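Local atomic coordinates of alpha-fucosidase (Bifidobacterium bifidum, PDB entry 2EAB), a protein that acts as a 1,2-alpha-L-fucosidase, probably hydrolysing alpha-1,2-linked terminal L-fucose, through the catalytic region that this chain represents within a longer protein. Residues Phe74-Leu79 with Ile278-Tyr284; Asn135-Trp139 with Ile400-Gly406. The contacts are given in a common frame with arbitrary orientation. Numbering follows the deposited sequence.

The centres of contacts 1 and 2 lie about 11 Å apart, and their segments alternate along the chain. Contact 1 joins the two sheets of the N-terminal beta domain; contact 2 joins that domain to the region of the glycoside hydrolase family 95 catalytic domain. Two probable hydrogen bonds connect them, Leu79 O to Leu137 N at 3.0 Å and Asn75 OD1 to Ser402 OG at 3.0 Å. Both also border the calcium ion. Glu77 OE2 of contact 1 binds it at 2.7 Å, alongside Ser386 O and Leu393 O from the catalytic region, while the Ile400 side chain of contact 2 comes within about 4 Å of the ion, between nearest atoms.

Contact 1: Phe74-Leu79 with Ile278-Tyr284; sequences FNEETL and IAAATDY. With CA (calcium ion), chain C.
A relay of short side-chain hydrogen bonds crosses this buried interface: Thr282 OG1 donates to Thr78 OG1 at 2.6 Å, and Thr78 OG1 donates to Glu76 OE2, also at 2.6 Å. Thr282 OG1 in turn accepts from Tyr284 N at 2.9 Å, forming an ST turn where strand 278-282 gives way to loop. Glu76 to Leu79 make a type I beta turn, with Leu79 N to Glu76 O at 3.1 Å, and Glu76 OE2 also takes Thr78 N at 2.8 Å. The strand axes of 74-76 and 278-282 cross at -43° with a closest approach of 7.9 Å, and Glu76 CA faces Ala280 CA at 6.9 Å. This is face-to-face packing of two antiparallel sheets, the one containing strand 69-76 and the one containing strand 273-282, in the beta sandwich of the N-terminal domain. Phe74, chi1 t, points its ring into the gap, with CE1 3.9 Å from Ile278 CG2 and Ala280 CB at its ring edge, 3.7 Å from CE2. Two waters serve Glu76 OE1: water 1 (2.7 Å) also accepts from Thr282 N at 3.0 Å and donates to Thr78 OG1 at 3.2 Å, and water 2 (2.8 Å) donates to Ala280 O at 2.8 Å. Beyond the strands, Thr78 CB meets Tyr284 CB at 3.5 Å, while Tyr284 OH hydrogen-bonds Ala489 O. Glu77, next in the turn, binds calcium through OE2 at 2.7 Å.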
loop_
_atom_site.group_PDB
_atom_site.type_symbol
_atom_site.label_atom_id
_atom_site.label_comp_id
_atom_site.label_asym_id
_atom_site.label_seq_id
_atom_site.Cartn_x
_atom_site.Cartn_y
_atom_site.Cartn_z
ATOM N N PHE A 74 12.667 -1.580 17.027
ATOM C CA PHE A 74 13.413 -2.093 15.882
ATOM C C PHE A 74 12.669 -3.185 15.127
ATOM O O PHE A 74 12.053 -4.065 15.742
ATOM C CB PHE A 74 14.782 -2.612 16.346
ATOM C CG PHE A 74 15.702 -2.983 15.219
ATOM C CD1 PHE A 74 16.474 -2.016 14.586
ATOM C CD2 PHE A 74 15.780 -4.298 14.775
ATOM C CE1 PHE A 74 17.320 -2.357 13.535
ATOM C CE2 PHE A 74 16.621 -4.645 13.722
ATOM C CZ PHE A 74 17.392 -3.668 13.100
ATOM N N ASN A 75 12.756 -3.120 13.796
ATOM C CA ASN A 75 12.138 -4.091 12.899
ATOM C C ASN A 75 13.069 -4.501 11.775
ATOM O O ASN A 75 13.894 -3.706 11.303
ATOM C CB ASN A 75 10.896 -3.492 12.233
ATOM C CG ASN A 75 9.689 -3.464 13.141
ATOM O OD1 ASN A 75 9.025 -4.485 13.351
ATOM N ND2 ASN A 75 9.380 -2.297 13.659
ATOM N N GLU A 76 12.903 -5.738 11.320
ATOM C CA GLU A 76 13.408 -6.161 10.016
ATOM C C GLU A 76 12.266 -6.876 9.285
ATOM O O GLU A 76 11.568 -7.719 9.868
ATOM C CB GLU A 76 14.645 -7.055 10.148
ATOM C CG GLU A 76 15.543 -7.082 8.901
ATOM C CD GLU A 76 15.176 -8.147 7.878
ATOM O OE1 GLU A 76 15.785 -8.134 6.776
ATOM O OE2 GLU A 76 14.302 -8.994 8.172
ATOM N N GLU A 77 12.108 -6.548 8.004
ATOM C CA GLU A 77 10.922 -6.912 7.215
ATOM C C GLU A 77 10.647 -8.411 7.099
ATOM O O GLU A 77 9.510 -8.801 6.835
ATOM C CB GLU A 77 11.021 -6.315 5.806
ATOM C CG GLU A 77 12.238 -6.832 5.044
ATOM C CD GLU A 77 12.222 -6.585 3.551
ATOM O OE1 GLU A 77 13.292 -6.812 2.945
ATOM O OE2 GLU A 77 11.175 -6.195 2.985
ATOM N N THR A 78 11.677 -9.240 7.255
ATOM C CA THR A 78 11.507 -10.679 7.052
ATOM C C THR A 78 11.331 -11.489 8.332
ATOM O O THR A 78 11.296 -12.720 8.269
ATOM C CB THR A 78 12.657 -11.307 6.213
ATOM O OG1 THR A 78 13.881 -11.296 6.962
ATOM C CG2 THR A 78 12.855 -10.562 4.897
ATOM N N LEU A 79 11.207 -10.821 9.481
ATOM C CA LEU A 79 11.053 -11.544 10.745
ATOM C C LEU A 79 9.607 -11.995 10.893
ATOM O O LEU A 79 8.778 -11.338 11.526
ATOM C CB LEU A 79 11.529 -10.717 11.944
ATOM C CG LEU A 79 11.791 -11.566 13.197
ATOM C CD1 LEU A 79 13.058 -12.411 13.044
ATOM C CD2 LEU A 79 11.886 -10.700 14.427
ATOM N N ILE A 278 24.206 -0.222 12.893
ATOM C CA ILE A 278 23.293 -1.291 13.276
ATOM C C ILE A 278 22.822 -2.018 12.024
ATOM O O ILE A 278 22.320 -1.394 11.083
ATOM C CB ILE A 278 22.072 -0.737 14.050
ATOM C CG1 ILE A 278 22.526 0.034 15.299
ATOM C CG2 ILE A 278 21.119 -1.867 14.429
ATOM C CD1 ILE A 278 21.843 1.377 15.477
ATOM N N ALA A 279 22.993 -3.336 12.011
ATOM C CA ALA A 279 22.501 -4.152 10.907
ATOM C C ALA A 279 21.773 -5.371 11.444
ATOM O O ALA A 279 22.003 -5.793 12.580
ATOM C CB ALA A 279 23.639 -4.568 9.995
ATOM N N ALA A 280 20.891 -5.937 10.624
ATOM C CA ALA A 280 20.155 -7.133 10.998
ATOM C C ALA A 280 19.756 -7.899 9.754
ATOM O O ALA A 280 19.593 -7.314 8.676
ATOM C CB ALA A 280 18.928 -6.776 11.813
ATOM N N ALA A 281 19.597 -9.208 9.906
ATOM C CA ALA A 281 19.158 -10.069 8.818
ATOM C C ALA A 281 18.621 -11.376 9.354
ATOM O O ALA A 281 18.909 -11.775 10.491
ATOM C CB ALA A 281 20.298 -10.356 7.862
ATOM N N THR A 282 17.839 -12.038 8.506
ATOM C CA THR A 282 17.433 -13.413 8.717
ATOM C C THR A 282 17.884 -14.228 7.511
ATOM O O THR A 282 18.392 -13.670 6.528
ATOM C CB THR A 282 15.900 -13.567 8.845
ATOM O OG1 THR A 282 15.298 -13.445 7.550
ATOM C CG2 THR A 282 15.299 -12.538 9.797
ATOM N N ASP A 283 17.675 -15.540 7.586
ATOM C CA ASP A 283 17.872 -16.418 6.436
ATOM C C ASP A 283 16.589 -16.636 5.618
ATOM O O ASP A 283 16.493 -17.604 4.868
ATOM C CB ASP A 283 18.503 -17.759 6.861
ATOM C CG ASP A 283 17.574 -18.620 7.702
ATOM O OD1 ASP A 283 16.675 -18.075 8.372
ATOM O OD2 ASP A 283 17.765 -19.857 7.703
ATOM N N TYR A 284 15.609 -15.741 5.762
ATOM C CA TYR A 284 14.421 -15.773 4.907
ATOM C C TYR A 284 14.814 -15.659 3.436
ATOM O O TYR A 284 15.751 -14.941 3.097
ATOM C CB TYR A 284 13.466 -14.620 5.248
ATOM C CG TYR A 284 12.299 -14.535 4.290
ATOM C CD1 TYR A 284 11.180 -15.342 4.468
ATOM C CD2 TYR A 284 12.327 -13.677 3.186
ATOM C CE1 TYR A 284 10.114 -15.308 3.579
ATOM C CE2 TYR A 284 11.264 -13.628 2.288
ATOM C CZ TYR A 284 10.162 -14.440 2.492
ATOM O OH TYR A 284 9.112 -14.386 1.594
HETATM CA CA CA C . 9.483 -4.126 3.098
HETATM O O HOH W 1 16.842 -10.553 6.131
HETATM O O HOH W 2 18.046 -6.559 6.483
#

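Contact 2: Asn135-Trp139 with Ile400-Gly406; sequences NYLNW and IWSVTAG
Two loops meet here at the junction between the N-terminal beta-sandwich domain (135-139) and the region of the catalytic (alpha/alpha)6-barrel domain (400-406), neither in regular secondary structure. The CA directions 135 to 138 and 400 to 406 differ by 105°, and the closest CA pairs are Leu137 with Ala405 at 4.6 Å and Asn138 with Val403 at 5.0 Å. Tyr136, chi1 t, extends its ring so that OH donates to Ile400 O at 2.7 Å; Glu76 O is its weak second partner. The one direct backbone bond is Asn138 N to Thr404 O, 3.0 Å at 158°. Tyr136 O accepts from two waters: water 4 at 2.8 Å, which also donates to Thr404 O at 2.8 Å, and water 3 at 2.7 Å. Thr404 O thus has two donors. Outside partners occupy other groups: Leu79 O for Leu137 N, Asn75 OD1 for Ser402 OG, Thr413 OG1 for Thr404 OG1, Asn412 ND2 for Ala405 O. Leu137 CD2 packs on Ala405 CB at 3.8 Å, and Gly406 N donates to water 3 at 3.2 Å.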
loop_
_atom_site.group_PDB
_atom_site.type_symbol
_atom_site.label_atom_id
_atom_site.label_comp_id
_atom_site.label_asym_id
_atom_site.label_seq_id
_atom_site.Cartn_x
_atom_site.Cartn_y
_atom_site.Cartn_z
ATOM N N ASN A 135 2.841 -14.717 11.512
ATOM C CA ASN A 135 2.626 -13.280 11.474
ATOM C C ASN A 135 3.959 -12.552 11.473
ATOM O O ASN A 135 5.012 -13.173 11.639
ATOM C CB ASN A 135 1.694 -12.801 12.609
ATOM C CG ASN A 135 2.268 -13.000 14.021
ATOM O OD1 ASN A 135 3.269 -13.688 14.249
ATOM N ND2 ASN A 135 1.601 -12.383 14.983
ATOM N N TYR A 136 3.903 -11.247 11.243
ATOM C CA TYR A 136 5.062 -10.377 11.320
ATOM C C TYR A 136 5.359 -10.046 12.775
ATOM O O TYR A 136 4.442 -9.724 13.530
ATOM C CB TYR A 136 4.746 -9.086 10.582
ATOM C CG TYR A 136 5.894 -8.108 10.463
ATOM C CD1 TYR A 136 7.098 -8.489 9.885
ATOM C CD2 TYR A 136 5.755 -6.787 10.882
ATOM C CE1 TYR A 136 8.141 -7.584 9.736
ATOM C CE2 TYR A 136 6.797 -5.871 10.747
ATOM C CZ TYR A 136 7.983 -6.278 10.168
ATOM O OH TYR A 136 9.015 -5.385 10.000
ATOM N N LEU A 137 6.636 -10.106 13.146
ATOM C CA LEU A 137 7.077 -9.837 14.517
ATOM C C LEU A 137 7.819 -8.524 14.651
ATOM O O LEU A 137 8.712 -8.235 13.850
ATOM C CB LEU A 137 8.066 -10.911 14.977
ATOM C CG LEU A 137 7.650 -12.372 15.076
ATOM C CD1 LEU A 137 8.820 -13.236 15.492
ATOM C CD2 LEU A 137 6.509 -12.549 16.024
ATOM N N ASN A 138 7.511 -7.761 15.701
ATOM C CA ASN A 138 8.469 -6.777 16.184
ATOM C C ASN A 138 9.756 -7.527 16.517
ATOM O O ASN A 138 9.717 -8.547 17.209
ATOM C CB ASN A 138 7.959 -6.054 17.426
ATOM C CG ASN A 138 9.062 -5.306 18.150
ATOM O OD1 ASN A 138 9.602 -4.315 17.644
ATOM N ND2 ASN A 138 9.431 -5.793 19.323
ATOM N N TRP A 139 10.889 -7.036 16.025
ATOM C CA TRP A 139 12.174 -7.671 16.296
ATOM C C TRP A 139 12.544 -7.460 17.765
ATOM O O TRP A 139 12.803 -8.424 18.500
ATOM C CB TRP A 139 13.248 -7.112 15.364
ATOM C CG TRP A 139 14.607 -7.738 15.496
ATOM C CD1 TRP A 139 15.432 -7.701 16.586
ATOM C CD2 TRP A 139 15.312 -8.457 14.484
ATOM N NE1 TRP A 139 16.601 -8.369 16.314
ATOM C CE2 TRP A 139 16.553 -8.846 15.033
ATOM C CE3 TRP A 139 15.009 -8.825 13.166
ATOM C CZ2 TRP A 139 17.497 -9.572 14.308
ATOM C CZ3 TRP A 139 15.949 -9.547 12.446
ATOM C CH2 TRP A 139 17.178 -9.915 13.021
ATOM N N ILE A 400 6.688 -1.505 7.703
ATOM C CA ILE A 400 7.641 -2.403 8.349
ATOM C C ILE A 400 7.707 -2.184 9.868
ATOM O O ILE A 400 8.519 -2.824 10.539
ATOM C CB ILE A 400 9.098 -2.274 7.778
ATOM C CG1 ILE A 400 9.639 -0.840 7.909
ATOM C CG2 ILE A 400 9.188 -2.821 6.362
ATOM C CD1 ILE A 400 11.123 -0.719 7.623
ATOM N N TRP A 401 6.866 -1.299 10.406
ATOM C CA TRP A 401 7.025 -0.821 11.786
ATOM C C TRP A 401 6.016 -1.454 12.731
ATOM O O TRP A 401 4.818 -1.350 12.510
ATOM C CB TRP A 401 6.920 0.713 11.838
ATOM C CG TRP A 401 7.954 1.377 10.980
ATOM C CD1 TRP A 401 9.263 1.575 11.299
ATOM C CD2 TRP A 401 7.780 1.898 9.654
ATOM N NE1 TRP A 401 9.919 2.201 10.264
ATOM C CE2 TRP A 401 9.035 2.400 9.236
ATOM C CE3 TRP A 401 6.689 1.983 8.776
ATOM C CZ2 TRP A 401 9.226 2.998 7.986
ATOM C CZ3 TRP A 401 6.883 2.572 7.533
ATOM C CH2 TRP A 401 8.144 3.067 7.148
ATOM N N SER A 402 6.502 -2.093 13.793
ATOM C CA SER A 402 5.622 -2.711 14.784
ATOM C C SER A 402 6.327 -2.812 16.124
ATOM O O SER A 402 7.550 -2.848 16.181
ATOM C CB SER A 402 5.188 -4.100 14.339
ATOM O OG SER A 402 6.289 -4.984 14.386
ATOM N N VAL A 403 5.527 -2.878 17.183
ATOM C CA VAL A 403 6.032 -3.065 18.541
ATOM C C VAL A 403 5.563 -4.391 19.148
ATOM O O VAL A 403 6.171 -4.895 20.089
ATOM C CB VAL A 403 5.634 -1.875 19.463
ATOM C CG1 VAL A 403 4.157 -1.918 19.824
ATOM C CG2 VAL A 403 6.503 -1.836 20.717
ATOM N N THR A 404 4.490 -4.945 18.598
ATOM C CA THR A 404 3.887 -6.170 19.113
ATOM C C THR A 404 4.514 -7.402 18.465
ATOM O O THR A 404 4.960 -7.352 17.314
ATOM C CB THR A 404 2.376 -6.170 18.858
ATOM O OG1 THR A 404 2.137 -5.924 17.468
ATOM C CG2 THR A 404 1.690 -5.081 19.678
ATOM N N ALA A 405 4.557 -8.506 19.210
ATOM C CA ALA A 405 5.046 -9.775 18.672
ATOM C C ALA A 405 4.435 -10.954 19.404
ATOM O O ALA A 405 4.160 -10.884 20.601
ATOM C CB ALA A 405 6.569 -9.850 18.748
ATOM N N GLY A 406 4.231 -12.037 18.665
ATOM C CA GLY A 406 3.867 -13.330 19.234
ATOM C C GLY A 406 4.025 -14.358 18.133
ATOM O O GLY A 406 4.246 -13.992 16.973
HETATM O O HOH W 3 3.476 -10.608 15.927
HETATM O O HOH W 4 4.513 -7.092 14.531
#